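Side-chain contacts in conserved domain protein (Porphyromonas gingivalis, PDB 3PNN), which probably acts on nucleotide sugars, either as a glycosyltransferase, as it is named, or as a nucleotidyltransferase, as its N-terminal sequence suggests: residues V10-M15 with K61-K66; F251-L256 with A262-L267. All coordinates share one frame; numbering follows the deposited sequence.

Interaction 1 of 2, residues V10-M15 with K61-K66; sequences VLAAGM and KEFREK
Phe63 reaches from helix 60-71 to the loop that follows strand 7-11 and meets Ala12 and Met15 there, the latter present as selenomethionine. One corner of its ring does the touching: CE1 of Phe63 lies 4.1 Å from Ala12 CB, which approaches the ring obliquely. The same Phe63 CE1 is 4.4 Å from Met15 SE, which sits at the ring edge near the ring plane. With CG anti to the backbone N (chi1 -161°), the phenyl reaches across to the loop, bridging a backbone gap in which the nearest CA atoms, those of Met15 and Phe63, are 8.9 Å apart. Ala12 to Met15 form a type I turn whose first and last residues face the ring, while Ala13 CB points away from the helix. The contact is small and wholly apolar, burying 89 Å² in all, but the ring is packed further by an edge-to-face stack with Phe53 and by Ile55 and Leu79 of the neighbouring strands. Against this buried ring, the outer helix face of Lys61, Arg64, Glu65 and Lys66 is exposed. Gly14 is exposed too, its carbonyl accepting a bond from Lys23 NZ. The run Leu11-Ala12-Ala13-Gly14-Met15, from strand end into turn, resembles the start of the glycine-rich signature of sugar-nucleotidyltransferase-like Rossmann folds, consistent with a nucleotide site at this loop.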
loop_
_atom_site.group_PDB
_atom_site.type_symbol
_atom_site.label_atom_id
_atom_site.label_comp_id
_atom_site.label_asym_id
_atom_site.label_seq_id
_atom_site.Cartn_x
_atom_site.Cartn_y
_atom_site.Cartn_z
ATOM N N VAL A 10 7.633 -2.066 1.108
ATOM C CA VAL A 10 6.694 -1.689 2.155
ATOM C C VAL A 10 6.702 -0.179 2.410
ATOM O O VAL A 10 7.753 0.421 2.708
ATOM C CB VAL A 10 6.996 -2.442 3.481
ATOM C CG1 VAL A 10 6.021 -2.005 4.572
ATOM C CG2 VAL A 10 6.938 -3.969 3.270
ATOM N N LEU A 11 5.529 0.445 2.290
ATOM C CA LEU A 11 5.397 1.882 2.556
ATOM C C LEU A 11 5.371 2.162 4.061
ATOM O O LEU A 11 4.314 2.139 4.691
ATOM C CB LEU A 11 4.129 2.436 1.899
ATOM C CG LEU A 11 4.058 2.255 0.384
ATOM C CD1 LEU A 11 2.759 2.857 -0.140
ATOM C CD2 LEU A 11 5.268 2.910 -0.288
ATOM N N ALA A 12 6.539 2.443 4.627
ATOM C CA ALA A 12 6.676 2.579 6.074
ATOM C C ALA A 12 7.056 3.996 6.511
ATOM O O ALA A 12 7.454 4.230 7.654
ATOM C CB ALA A 12 7.690 1.559 6.596
ATOM N N ALA A 13 6.912 4.955 5.608
ATOM C CA ALA A 13 7.437 6.286 5.852
ATOM C C ALA A 13 6.591 7.037 6.879
ATOM O O ALA A 13 7.043 8.013 7.468
ATOM C CB ALA A 13 7.528 7.056 4.547
ATOM N N GLY A 14 5.369 6.554 7.101
ATOM C CA GLY A 14 4.451 7.183 8.037
ATOM C C GLY A 14 4.534 6.657 9.464
ATOM O O GLY A 14 3.731 7.054 10.315
HETATM N N MSE A 15 5.501 5.776 9.734
HETATM C CA MSE A 15 5.604 5.110 11.043
HETATM C C MSE A 15 6.254 5.906 12.157
HETATM O O MSE A 15 6.312 5.434 13.299
HETATM C CB MSE A 15 6.389 3.809 10.938
HETATM C CG MSE A 15 6.177 3.066 9.679
HETATM SE SE MSE A 15 5.836 1.258 10.146
HETATM C CE MSE A 15 4.033 1.672 10.855
ATOM N N LYS A 61 16.956 5.090 13.533
ATOM C CA LYS A 61 17.610 4.360 14.625
ATOM C C LYS A 61 16.677 3.332 15.253
ATOM O O LYS A 61 17.042 2.162 15.428
ATOM C CB LYS A 61 18.158 5.314 15.696
ATOM C CG LYS A 61 18.925 4.592 16.795
ATOM C CD LYS A 61 19.391 5.562 17.881
ATOM C CE LYS A 61 20.038 4.827 19.044
ATOM N NZ LYS A 61 20.525 5.773 20.096
ATOM N N GLU A 62 15.470 3.757 15.610
ATOM C CA GLU A 62 14.543 2.831 16.246
ATOM C C GLU A 62 14.007 1.817 15.256
ATOM O O GLU A 62 13.714 0.679 15.630
ATOM C CB GLU A 62 13.410 3.584 16.951
ATOM C CG GLU A 62 13.960 4.499 18.054
ATOM C CD GLU A 62 12.910 5.000 19.036
ATOM O OE1 GLU A 62 11.739 5.164 18.641
ATOM O OE2 GLU A 62 13.270 5.250 20.212
ATOM N N PHE A 63 13.872 2.214 13.992
ATOM C CA PHE A 63 13.407 1.255 12.994
ATOM C C PHE A 63 14.407 0.098 12.910
ATOM O O PHE A 63 14.026 -1.070 12.886
ATOM C CB PHE A 63 13.223 1.904 11.614
ATOM C CG PHE A 63 12.335 1.104 10.690
ATOM C CD1 PHE A 63 10.964 1.341 10.654
ATOM C CD2 PHE A 63 12.868 0.111 9.868
ATOM C CE1 PHE A 63 10.129 0.602 9.814
ATOM C CE2 PHE A 63 12.043 -0.638 9.023
ATOM C CZ PHE A 63 10.676 -0.387 8.996
ATOM N N ARG A 64 15.692 0.433 12.871
ATOM C CA ARG A 64 16.722 -0.595 12.809
ATOM C C ARG A 64 16.694 -1.451 14.077
ATOM O O ARG A 64 16.785 -2.670 14.010
ATOM C CB ARG A 64 18.104 0.034 12.621
ATOM C CG ARG A 64 18.321 0.716 11.249
ATOM C CD ARG A 64 19.712 1.363 11.196
ATOM N NE ARG A 64 20.010 1.987 9.906
ATOM C CZ ARG A 64 20.456 1.321 8.846
ATOM N NH1 ARG A 64 20.626 0.006 8.924
ATOM N NH2 ARG A 64 20.714 1.964 7.707
ATOM N N GLU A 65 16.546 -0.808 15.231
ATOM C CA GLU A 65 16.587 -1.526 16.509
ATOM C C GLU A 65 15.396 -2.452 16.729
ATOM O O GLU A 65 15.551 -3.590 17.178
ATOM C CB GLU A 65 16.629 -0.534 17.677
ATOM C CG GLU A 65 17.920 0.233 17.833
ATOM C CD GLU A 65 17.842 1.246 18.967
ATOM O OE1 GLU A 65 16.796 1.291 19.659
ATOM O OE2 GLU A 65 18.821 1.999 19.161
ATOM N N LYS A 66 14.204 -1.950 16.436
ATOM C CA LYS A 66 12.980 -2.636 16.838
ATOM C C LYS A 66 12.337 -3.430 15.710
ATOM O O LYS A 66 11.584 -4.363 15.966
ATOM C CB LYS A 66 11.953 -1.621 17.370
ATOM C CG LYS A 66 12.297 -0.973 18.726
ATOM C CD LYS A 66 11.222 0.053 19.093
ATOM C CE LYS A 66 11.184 0.355 20.587
ATOM N NZ LYS A 66 12.418 1.025 21.050
#

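Interaction 2 of 2, residues F251-L256 with A262-L267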
loop_
_atom_site.group_PDB
_atom_site.type_symbol
_atom_site.label_atom_id
_atom_site.label_comp_id
_atom_site.label_asym_id
_atom_site.label_seq_id
_atom_site.Cartn_x
_atom_site.Cartn_y
_atom_site.Cartn_z
ATOM N N PHE A 251 -3.620 8.140 -8.386
ATOM C CA PHE A 251 -3.631 9.209 -9.375
ATOM C C PHE A 251 -2.748 8.889 -10.579
ATOM O O PHE A 251 -3.162 9.044 -11.735
ATOM C CB PHE A 251 -3.203 10.550 -8.769
ATOM C CG PHE A 251 -2.940 11.614 -9.805
ATOM C CD1 PHE A 251 -3.961 12.432 -10.253
ATOM C CD2 PHE A 251 -1.671 11.779 -10.346
ATOM C CE1 PHE A 251 -3.724 13.401 -11.215
ATOM C CE2 PHE A 251 -1.426 12.737 -11.307
ATOM C CZ PHE A 251 -2.453 13.551 -11.743
ATOM N N VAL A 252 -1.518 8.476 -10.298
ATOM C CA VAL A 252 -0.567 8.093 -11.334
ATOM C C VAL A 252 -1.058 6.889 -12.132
ATOM O O VAL A 252 -1.022 6.895 -13.355
ATOM C CB VAL A 252 0.807 7.738 -10.705
ATOM C CG1 VAL A 252 1.713 7.092 -11.743
ATOM C CG2 VAL A 252 1.434 8.993 -10.114
ATOM N N VAL A 253 -1.494 5.846 -11.431
ATOM C CA VAL A 253 -1.988 4.642 -12.095
ATOM C C VAL A 253 -3.172 4.997 -12.995
ATOM O O VAL A 253 -3.260 4.555 -14.140
ATOM C CB VAL A 253 -2.398 3.558 -11.084
ATOM C CG1 VAL A 253 -3.213 2.458 -11.765
ATOM C CG2 VAL A 253 -1.151 2.965 -10.402
ATOM N N ASN A 254 -4.074 5.816 -12.476
ATOM C CA ASN A 254 -5.231 6.237 -13.261
ATOM C C ASN A 254 -4.810 6.957 -14.549
ATOM O O ASN A 254 -5.378 6.738 -15.634
ATOM C CB ASN A 254 -6.144 7.113 -12.398
ATOM C CG ASN A 254 -7.487 7.385 -13.052
ATOM O OD1 ASN A 254 -8.317 6.484 -13.201
ATOM N ND2 ASN A 254 -7.713 8.634 -13.432
ATOM N N ASP A 255 -3.790 7.801 -14.445
ATOM C CA ASP A 255 -3.333 8.550 -15.604
ATOM C C ASP A 255 -2.740 7.626 -16.657
ATOM O O ASP A 255 -2.980 7.799 -17.850
ATOM C CB ASP A 255 -2.295 9.594 -15.197
ATOM C CG ASP A 255 -1.911 10.505 -16.361
ATOM O OD1 ASP A 255 -2.550 11.564 -16.519
ATOM O OD2 ASP A 255 -0.988 10.152 -17.128
ATOM N N LEU A 256 -1.955 6.644 -16.214
ATOM C CA LEU A 256 -1.295 5.723 -17.135
ATOM C C LEU A 256 -2.274 4.806 -17.858
ATOM O O LEU A 256 -2.117 4.515 -19.052
ATOM C CB LEU A 256 -0.264 4.883 -16.377
ATOM C CG LEU A 256 0.939 5.649 -15.827
ATOM C CD1 LEU A 256 1.854 4.667 -15.082
ATOM C CD2 LEU A 256 1.690 6.334 -16.964
ATOM N N ALA A 262 -0.229 1.974 -19.666
ATOM C CA ALA A 262 -0.191 0.826 -18.767
ATOM C C ALA A 262 -1.528 0.110 -18.744
ATOM O O ALA A 262 -2.577 0.706 -19.007
ATOM C CB ALA A 262 0.194 1.246 -17.365
ATOM N N SER A 263 -1.472 -1.179 -18.459
ATOM C CA SER A 263 -2.672 -1.948 -18.194
ATOM C C SER A 263 -2.474 -2.587 -16.838
ATOM O O SER A 263 -1.349 -2.921 -16.458
ATOM C CB SER A 263 -2.891 -3.016 -19.269
ATOM O OG SER A 263 -1.790 -3.900 -19.323
ATOM N N VAL A 264 -3.559 -2.730 -16.090
ATOM C CA VAL A 264 -3.454 -3.220 -14.726
ATOM C C VAL A 264 -4.463 -4.348 -14.586
ATOM O O VAL A 264 -5.663 -4.116 -14.700
ATOM C CB VAL A 264 -3.773 -2.109 -13.691
ATOM C CG1 VAL A 264 -3.708 -2.672 -12.261
ATOM C CG2 VAL A 264 -2.806 -0.909 -13.850
ATOM N N GLU A 265 -3.988 -5.570 -14.368
ATOM C CA GLU A 265 -4.918 -6.675 -14.135
ATOM C C GLU A 265 -5.346 -6.673 -12.675
ATOM O O GLU A 265 -4.508 -6.573 -11.772
ATOM C CB GLU A 265 -4.303 -8.039 -14.494
ATOM C CG GLU A 265 -5.253 -9.203 -14.116
ATOM C CD GLU A 265 -4.701 -10.600 -14.428
ATOM O OE1 GLU A 265 -3.539 -10.723 -14.866
ATOM O OE2 GLU A 265 -5.447 -11.585 -14.236
ATOM N N VAL A 266 -6.648 -6.791 -12.438
ATOM C CA VAL A 266 -7.168 -6.835 -11.075
ATOM C C VAL A 266 -7.294 -8.296 -10.628
ATOM O O VAL A 266 -8.032 -9.077 -11.236
ATOM C CB VAL A 266 -8.541 -6.136 -10.955
ATOM C CG1 VAL A 266 -9.070 -6.230 -9.507
ATOM C CG2 VAL A 266 -8.437 -4.680 -11.390
ATOM N N LEU A 267 -6.562 -8.663 -9.580
ATOM C CA LEU A 267 -6.524 -10.049 -9.117
ATOM C C LEU A 267 -7.540 -10.208 -7.998
ATOM O O LEU A 267 -7.425 -9.572 -6.960
ATOM C CB LEU A 267 -5.117 -10.399 -8.620
ATOM C CG LEU A 267 -3.988 -10.063 -9.609
ATOM C CD1 LEU A 267 -2.622 -10.142 -8.919
ATOM C CD2 LEU A 267 -4.023 -11.003 -10.818
#
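The backbones of helix 249-259 and the start of the following strand meet where Ala262 N donates to Leu256 O at 3.2 Å, from above the carbonyl plane. Next to this bond the methyl of Ala262 packs on the base of the leucine, with Ala262 CB 3.8 Å from Leu256 CB. Leu256 O also has Ser259 OG as a partner, so the carbonyl of this buried residue is gripped by two bonds. One helical turn earlier, Val253 CG1 touches Val264 CG2 at 4.0 Å, the two side chains crossing at about a right angle. Val253 turns CG1 anti to its own amide nitrogen (chi1 166°), which carries that methyl to the strand. All four side chains are buried. Leu179 of strand 179-191 touches both valines, Tyr224 of helix 223-239 backs Val253, and Tyr149 and Met151 of the parallel strand 148-155 lie against Val264. Helix 249-259 is thus packed against helix 223-239 as well as against strands 263-268 and 179-191.

From the N terminus the chain makes its first strand and turn, then passes through helix 35-46 and strand 50-55 before helix 60-71 returns to the turn; interaction 1 closes this loop of 45 intervening residues. Interaction 2 opens only much later and closes a short link of five residues between helix 249-259 and strand 263-268. The two are therefore in series, neither nesting nor crossing. The centres of interactions 1 and 2 lie about 28 Å apart, on opposite sides of the chain's centre. Strand pairings 7-11 with 118-122, then 217-220, 148-155 and 263-268 run between them, joining the N-terminal parallel strands to the helix-strand unit late in the chain.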